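Local coordinates for 33-36 kDa outer membrane protein (Acinetobacter baumannii, PDB 6GIE), which is an outer-membrane beta-barrel porin that probably lets small solutes, possibly including carbapenem antibiotics, across the outer membrane, at residues A[202-214]-A[222-234]. Residues are numbered along the deposited sequence; the frame is centred on the assembly and turned at random.
Sequences DGTNMAIGFEAFG and YGMKTDLFVTPKL. With C8E ((hydroxyethyloxy)tri(ethyloxy)octane), chain E.
With CG beside its backbone N (chi1 -63°), F229 turns its ring along strand 207-214, so that A207 O and the N atoms of I208 and G209 lie at the ring's edge; F229 CE2 comes within 3.8 Å of G209 N, where glycine leaves room for the ring. I208 puts CG1 anti to its backbone N (chi1 -168°), and its CD1 meets L228 CD2 at 4.0 Å, the two side chains lying side by side. On the same face, which probably faces lipid, T226 OG1 reaches the F210 ring edge in plane, 3.5 Å from CD1, while a bound C8E detergent lies against L228 and T226 of strand 222-229, its C16 3.4 Å from L228 CD1. Eight backbone hydrogen bonds, two at each of A207-F229, G209-D227, E211-K225 and F213-G223, tie the antiparallel strands; D227 N to G209 O is 2.7 Å. At the open end of the hairpin, probably the periplasmic side, P232 CD lies 3.4 Å from N205 O. On the opposite face E211 is salt-bridged to K196, and F229 and A207 touch P62. The hairpin is one piece of the porin barrel wall, flanked by strand 190-200 beside 207-216 and strand 234-242 beside 220-229.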
ATOM      1  N   ASP A 202      -1.024  -0.122  23.679  1.00 60.47           N
ATOM      2  CA  ASP A 202      -0.950  -1.000  24.853  1.00 69.94           C
ATOM      3  C   ASP A 202      -2.210  -0.897  25.710  1.00 69.20           C
ATOM      4  O   ASP A 202      -2.726   0.191  25.947  1.00 61.93           O
ATOM      5  CB  ASP A 202       0.279  -0.641  25.706  1.00 67.90           C
ATOM      6  CG  ASP A 202       1.606  -0.941  24.994  1.00 83.90           C
ATOM      7  OD1 ASP A 202       1.651  -0.856  23.742  1.00 77.76           O
ATOM      8  OD2 ASP A 202       2.610  -1.251  25.691  1.00 85.13           O
ATOM      9  N   GLY A 203      -2.699  -2.038  26.170  1.00 71.95           N
ATOM     10  CA  GLY A 203      -3.926  -2.077  26.943  1.00 64.57           C
ATOM     11  C   GLY A 203      -5.232  -1.952  26.150  1.00 71.54           C
ATOM     12  O   GLY A 203      -6.282  -1.732  26.756  1.00 63.21           O
ATOM     13  N   THR A 204      -5.214  -2.075  24.817  1.00 60.03           N
ATOM     14  CA  THR A 204      -6.479  -2.127  24.062  1.00 56.06           C
ATOM     15  C   THR A 204      -6.403  -2.982  22.785  1.00 59.16           C
ATOM     16  O   THR A 204      -5.351  -3.576  22.454  1.00 48.34           O
ATOM     17  CB  THR A 204      -7.038  -0.724  23.678  1.00 59.52           C
ATOM     18  OG1 THR A 204      -6.360  -0.220  22.523  1.00 61.24           O
ATOM     19  CG2 THR A 204      -6.923   0.282  24.806  1.00 68.34           C
ATOM     20  N   ASN A 205      -7.544  -3.036  22.088  1.00 46.25           N
ATOM     21  CA  ASN A 205      -7.659  -3.683  20.786  1.00 49.24           C
ATOM     22  C   ASN A 205      -7.510  -2.670  19.643  1.00 37.77           C
ATOM     23  O   ASN A 205      -7.928  -2.940  18.534  1.00 38.07           O
ATOM     24  CB  ASN A 205      -9.028  -4.407  20.680  1.00 53.35           C
ATOM     25  CG  ASN A 205      -8.993  -5.788  21.280  1.00 63.18           C
ATOM     26  OD1 ASN A 205      -9.806  -6.140  22.132  1.00 88.12           O
ATOM     27  ND2 ASN A 205      -8.026  -6.577  20.856  1.00 65.75           N
ATOM     28  N   MET A 206      -6.974  -1.486  19.918  1.00 30.23           N
ATOM     29  CA  MET A 206      -6.785  -0.498  18.866  1.00 25.62           C
ATOM     30  C   MET A 206      -5.342  -0.569  18.375  1.00 22.64           C
ATOM     31  O   MET A 206      -4.472  -1.189  19.008  1.00 28.59           O
ATOM     32  CB  MET A 206      -7.161   0.894  19.376  1.00 24.35           C
ATOM     33  CG  MET A 206      -8.587   0.942  20.002  1.00 28.29           C
ATOM     34  SD  MET A 206      -8.863   2.548  20.773  1.00 37.42           S
ATOM     35  CE  MET A 206      -9.645   3.304  19.396  1.00 29.81           C
ATOM     36  N   ALA A 207      -5.079   0.087  17.281  1.00 18.60           N
ATOM     37  CA  ALA A 207      -3.762   0.143  16.764  1.00 20.14           C
ATOM     38  C   ALA A 207      -3.681   1.313  15.814  1.00 19.10           C
ATOM     39  O   ALA A 207      -4.687   1.902  15.410  1.00 14.94           O
ATOM     40  CB  ALA A 207      -3.388  -1.180  16.025  1.00 20.18           C
ATOM     41  N   ILE A 208      -2.447   1.557  15.391  1.00 18.78           N
ATOM     42  CA  ILE A 208      -2.157   2.647  14.501  1.00 17.23           C
ATOM     43  C   ILE A 208      -1.111   2.281  13.486  1.00 15.89           C
ATOM     44  O   ILE A 208      -0.188   1.531  13.795  1.00 15.53           O
ATOM     45  CB  ILE A 208      -1.726   3.809  15.361  1.00 19.27           C
ATOM     46  CG1 ILE A 208      -1.679   5.091  14.527  1.00 21.70           C
ATOM     47  CG2 ILE A 208      -0.382   3.519  16.021  1.00 20.38           C
ATOM     48  CD1 ILE A 208      -1.742   6.352  15.425  1.00 22.15           C
ATOM     49  N   GLY A 209      -1.255   2.792  12.272  1.00 15.57           N
ATOM     50  CA  GLY A 209      -0.266   2.577  11.218  1.00 15.80           C
ATOM     51  C   GLY A 209       0.108   3.847  10.502  1.00 15.86           C
ATOM     52  O   GLY A 209      -0.757   4.707  10.221  1.00 15.65           O
ATOM     53  N   PHE A 210       1.403   3.982  10.200  1.00 14.30           N
ATOM     54  CA  PHE A 210       1.894   5.159   9.518  1.00 14.99           C
ATOM     55  C   PHE A 210       2.749   4.677   8.403  1.00 16.65           C
ATOM     56  O   PHE A 210       3.546   3.676   8.586  1.00 16.57           O
ATOM     57  CB  PHE A 210       2.803   6.075  10.409  1.00 15.54           C
ATOM     58  CG  PHE A 210       2.186   6.534  11.689  1.00 19.15           C
ATOM     59  CD1 PHE A 210       1.199   7.524  11.714  1.00 24.05           C
ATOM     60  CD2 PHE A 210       2.652   6.044  12.918  1.00 22.90           C
ATOM     61  CE1 PHE A 210       0.675   7.985  12.939  1.00 23.31           C
ATOM     62  CE2 PHE A 210       2.157   6.496  14.121  1.00 22.07           C
ATOM     63  CZ  PHE A 210       1.144   7.443  14.128  1.00 23.45           C
ATOM     64  N   GLU A 211       2.672   5.421   7.304  1.00 15.83           N
ATOM     65  CA  GLU A 211       3.563   5.234   6.136  1.00 19.08           C
ATOM     66  C   GLU A 211       3.916   6.606   5.539  1.00 17.23           C
ATOM     67  O   GLU A 211       3.040   7.496   5.361  1.00 17.37           O
ATOM     68  CB  GLU A 211       2.877   4.408   4.993  1.00 18.73           C
ATOM     69  CG  GLU A 211       2.901   2.929   5.162  1.00 27.23           C
ATOM     70  CD  GLU A 211       2.821   2.116   3.845  1.00 36.14           C
ATOM     71  OE1 GLU A 211       3.697   2.234   2.942  1.00 43.07           O
ATOM     72  OE2 GLU A 211       1.898   1.293   3.746  1.00 45.35           O
ATOM     73  N   ALA A 212       5.171   6.761   5.193  1.00 17.60           N
ATOM     74  CA  ALA A 212       5.690   7.993   4.614  1.00 20.17           C
ATOM     75  C   ALA A 212       6.617   7.629   3.470  1.00 20.87           C
ATOM     76  O   ALA A 212       7.223   6.526   3.461  1.00 19.17           O
ATOM     77  CB  ALA A 212       6.454   8.776   5.671  1.00 22.35           C
ATOM     78  N   PHE A 213       6.697   8.532   2.501  1.00 24.32           N
ATOM     79  CA  PHE A 213       7.265   8.242   1.174  1.00 27.90           C
ATOM     80  C   PHE A 213       7.860   9.505   0.690  1.00 26.99           C
ATOM     81  O   PHE A 213       7.210  10.587   0.749  1.00 23.38           O
ATOM     82  CB  PHE A 213       6.157   7.826   0.179  1.00 44.62           C
ATOM     83  CG  PHE A 213       6.656   7.084  -1.050  1.00 69.93           C
ATOM     84  CD1 PHE A 213       7.181   5.792  -0.953  1.00 73.22           C
ATOM     85  CD2 PHE A 213       6.557   7.651  -2.322  1.00 87.64           C
ATOM     86  CE1 PHE A 213       7.628   5.100  -2.082  1.00 75.18           C
ATOM     87  CE2 PHE A 213       6.988   6.951  -3.452  1.00 66.44           C
ATOM     88  CZ  PHE A 213       7.525   5.679  -3.334  1.00 62.67           C
ATOM     89  N   GLY A 214       9.113   9.390   0.251  1.00 26.44           N
ATOM     90  CA  GLY A 214       9.775  10.454  -0.490  1.00 27.06           C
ATOM     91  C   GLY A 214      10.349   9.930  -1.796  1.00 29.68           C
ATOM     92  O   GLY A 214      10.892   8.833  -1.856  1.00 25.34           O
ATOM     93  N   TYR A 222       6.551  14.081  -1.890  1.00 25.08           N
ATOM     94  CA  TYR A 222       6.442  13.450  -0.589  1.00 25.41           C
ATOM     95  C   TYR A 222       5.039  13.054  -0.322  1.00 23.10           C
ATOM     96  O   TYR A 222       4.074  13.691  -0.802  1.00 25.97           O
ATOM     97  CB  TYR A 222       6.818  14.436   0.537  1.00 27.74           C
ATOM     98  CG  TYR A 222       8.034  15.260   0.301  1.00 27.79           C
ATOM     99  CD1 TYR A 222       9.288  14.717   0.488  1.00 30.81           C
ATOM    100  CD2 TYR A 222       7.933  16.580  -0.118  1.00 30.80           C
ATOM    101  CE1 TYR A 222      10.424  15.476   0.261  1.00 33.91           C
ATOM    102  CE2 TYR A 222       9.061  17.363  -0.349  1.00 33.71           C
ATOM    103  CZ  TYR A 222      10.298  16.809  -0.158  1.00 33.75           C
ATOM    104  OH  TYR A 222      11.421  17.542  -0.370  1.00 38.50           O
ATOM    105  N   GLY A 223       4.899  12.071   0.527  1.00 21.73           N
ATOM    106  CA  GLY A 223       3.555  11.653   0.916  1.00 24.42           C
ATOM    107  C   GLY A 223       3.480  10.989   2.273  1.00 23.87           C
ATOM    108  O   GLY A 223       4.437  10.364   2.708  1.00 20.97           O
ATOM    109  N   MET A 224       2.319  11.067   2.919  1.00 25.63           N
ATOM    110  CA  MET A 224       2.067  10.251   4.126  1.00 26.45           C
ATOM    111  C   MET A 224       0.623   9.766   4.253  1.00 22.16           C
ATOM    112  O   MET A 224      -0.354  10.399   3.779  1.00 21.36           O
ATOM    113  CB  MET A 224       2.568  10.985   5.455  1.00 28.83           C
ATOM    114  CG  MET A 224       1.782  12.217   5.906  1.00 56.18           C
ATOM    115  SD  MET A 224       2.145  12.983   7.550  1.00 60.42           S
ATOM    116  CE  MET A 224       3.072  11.662   8.375  1.00 35.49           C
ATOM    117  N   LYS A 225       0.498   8.677   4.983  1.00 20.51           N
ATOM    118  CA  LYS A 225      -0.792   8.051   5.244  1.00 24.02           C
ATOM    119  C   LYS A 225      -0.838   7.714   6.708  1.00 21.12           C
ATOM    120  O   LYS A 225       0.171   7.289   7.277  1.00 19.54           O
ATOM    121  CB  LYS A 225      -0.928   6.755   4.424  1.00 26.91           C
ATOM    122  CG  LYS A 225      -2.273   6.078   4.592  1.00 41.96           C
ATOM    123  CD  LYS A 225      -2.361   4.674   3.983  1.00 42.87           C
ATOM    124  CE  LYS A 225      -3.676   4.552   3.199  1.00 47.67           C
ATOM    125  NZ  LYS A 225      -3.452   5.106   1.815  1.00 52.10           N
ATOM    126  N   THR A 226      -2.006   7.825   7.331  1.00 17.25           N
ATOM    127  CA  THR A 226      -2.140   7.335   8.697  1.00 18.59           C
ATOM    128  C   THR A 226      -3.368   6.480   8.783  1.00 18.03           C
ATOM    129  O   THR A 226      -4.393   6.834   8.185  1.00 20.53           O
ATOM    130  CB  THR A 226      -2.244   8.551   9.668  1.00 22.63           C
ATOM    131  OG1 THR A 226      -1.016   9.245   9.587  1.00 22.94           O
ATOM    132  CG2 THR A 226      -2.545   8.161  11.129  1.00 21.01           C
ATOM    133  N   ASP A 227      -3.310   5.398   9.547  1.00 17.85           N
ATOM    134  CA  ASP A 227      -4.506   4.554   9.709  1.00 19.83           C
ATOM    135  C   ASP A 227      -4.779   4.354  11.167  1.00 19.16           C
ATOM    136  O   ASP A 227      -3.882   3.987  11.906  1.00 16.75           O
ATOM    137  CB  ASP A 227      -4.303   3.198   9.025  1.00 26.91           C
ATOM    138  CG  ASP A 227      -4.425   3.289   7.500  1.00 35.85           C
ATOM    139  OD1 ASP A 227      -5.372   3.932   6.970  1.00 43.90           O
ATOM    140  OD2 ASP A 227      -3.575   2.696   6.805  1.00 56.46           O
ATOM    141  N   LEU A 228      -6.007   4.615  11.596  1.00 16.46           N
ATOM    142  CA  LEU A 228      -6.418   4.358  12.972  1.00 17.25           C
ATOM    143  C   LEU A 228      -7.283   3.078  12.962  1.00 16.46           C
ATOM    144  O   LEU A 228      -8.442   3.091  12.515  1.00 15.04           O
ATOM    145  CB  LEU A 228      -7.237   5.527  13.533  1.00 19.36           C
ATOM    146  CG  LEU A 228      -6.728   6.915  13.138  1.00 23.68           C
ATOM    147  CD1 LEU A 228      -7.506   8.078  13.732  1.00 25.18           C
ATOM    148  CD2 LEU A 228      -5.303   7.017  13.622  1.00 34.66           C
ATOM    149  N   PHE A 229      -6.739   2.045  13.591  1.00 15.80           N
ATOM    150  CA  PHE A 229      -7.387   0.764  13.762  1.00 16.55           C
ATOM    151  C   PHE A 229      -8.247   0.821  14.973  1.00 18.64           C
ATOM    152  O   PHE A 229      -7.809   0.496  16.059  1.00 21.83           O
ATOM    153  CB  PHE A 229      -6.352  -0.350  13.773  1.00 16.24           C
ATOM    154  CG  PHE A 229      -5.650  -0.426  12.486  1.00 14.80           C
ATOM    155  CD1 PHE A 229      -6.284  -1.021  11.391  1.00 14.39           C
ATOM    156  CD2 PHE A 229      -4.415   0.158  12.313  1.00 14.39           C
ATOM    157  CE1 PHE A 229      -5.674  -1.021  10.154  1.00 16.18           C
ATOM    158  CE2 PHE A 229      -3.777   0.141  11.080  1.00 13.82           C
ATOM    159  CZ  PHE A 229      -4.411  -0.444   9.980  1.00 13.31           C
ATOM    160  N   VAL A 230      -9.447   1.369  14.803  1.00 17.69           N
ATOM    161  CA  VAL A 230     -10.243   1.623  15.982  1.00 22.10           C
ATOM    162  C   VAL A 230     -10.723   0.312  16.597  1.00 21.93           C
ATOM    163  O   VAL A 230     -11.012   0.274  17.780  1.00 21.21           O
ATOM    164  CB  VAL A 230     -11.419   2.607  15.767  1.00 27.22           C
ATOM    165  CG1 VAL A 230     -10.920   3.970  15.276  1.00 29.59           C
ATOM    166  CG2 VAL A 230     -12.463   2.021  14.853  1.00 30.41           C
ATOM    167  N   THR A 231     -10.810  -0.744  15.786  1.00 19.20           N
ATOM    168  CA  THR A 231     -10.785  -2.101  16.290  1.00 19.49           C
ATOM    169  C   THR A 231      -9.878  -2.828  15.323  1.00 16.85           C
ATOM    170  O   THR A 231      -9.528  -2.247  14.303  1.00 14.75           O
ATOM    171  CB  THR A 231     -12.162  -2.790  16.196  1.00 21.07           C
ATOM    172  OG1 THR A 231     -12.421  -3.187  14.824  1.00 19.68           O
ATOM    173  CG2 THR A 231     -13.270  -1.906  16.735  1.00 23.73           C
ATOM    174  N   PRO A 232      -9.603  -4.104  15.557  1.00 17.76           N
ATOM    175  CA  PRO A 232      -8.754  -4.893  14.657  1.00 20.00           C
ATOM    176  C   PRO A 232      -9.347  -5.058  13.222  1.00 22.56           C
ATOM    177  O   PRO A 232      -8.607  -5.330  12.214  1.00 16.80           O
ATOM    178  CB  PRO A 232      -8.657  -6.278  15.383  1.00 21.41           C
ATOM    179  CG  PRO A 232      -8.946  -5.957  16.811  1.00 22.20           C
ATOM    180  CD  PRO A 232     -10.026  -4.905  16.719  1.00 21.22           C
ATOM    181  N   LYS A 233     -10.664  -4.871  13.122  1.00 23.95           N
ATOM    182  CA  LYS A 233     -11.346  -5.034  11.826  1.00 26.76           C
ATOM    183  C   LYS A 233     -11.662  -3.737  11.174  1.00 27.49           C
ATOM    184  O   LYS A 233     -11.944  -3.721   9.973  1.00 24.89           O
ATOM    185  CB  LYS A 233     -12.639  -5.804  12.001  1.00 26.70           C
ATOM    186  CG  LYS A 233     -12.459  -6.981  12.932  1.00 29.33           C
ATOM    187  CD  LYS A 233     -13.430  -8.098  12.640  1.00 33.01           C
ATOM    188  CE  LYS A 233     -14.853  -7.627  12.932  1.00 32.92           C
ATOM    189  NZ  LYS A 233     -15.793  -8.349  12.020  1.00 39.17           N
ATOM    190  N   LEU A 234     -11.665  -2.652  11.938  1.00 21.55           N
ATOM    191  CA  LEU A 234     -12.147  -1.435  11.382  1.00 19.42           C
ATOM    192  C   LEU A 234     -11.109  -0.359  11.361  1.00 17.35           C
ATOM    193  O   LEU A 234     -10.498  -0.004  12.382  1.00 15.19           O
ATOM    194  CB  LEU A 234     -13.435  -1.010  12.117  1.00 22.60           C
ATOM    195  CG  LEU A 234     -14.041   0.319  11.660  1.00 25.00           C
ATOM    196  CD1 LEU A 234     -14.514   0.279  10.228  1.00 24.27           C
ATOM    197  CD2 LEU A 234     -15.189   0.819  12.547  1.00 37.14           C
TER
HETATM  198  C14 C8E E 304      -9.083  10.192  10.231  1.00 36.19           C
HETATM  199  O15 C8E E 304      -7.699   9.999   9.942  1.00 45.29           O
HETATM  200  C16 C8E E 304      -6.854  10.160  11.084  1.00 30.54           C
HETATM  201  C17 C8E E 304      -5.398  10.398  10.698  1.00 27.94           C
HETATM  202  O18 C8E E 304      -5.142  11.805  10.518  1.00 43.28           O
HETATM  203  C19 C8E E 304      -3.761  12.184  10.570  1.00 42.10           C
HETATM  204  C20 C8E E 304      -3.208  12.456   9.180  1.00 44.67           C
HETATM  205  O21 C8E E 304      -2.544  13.716   9.221  1.00 59.04           O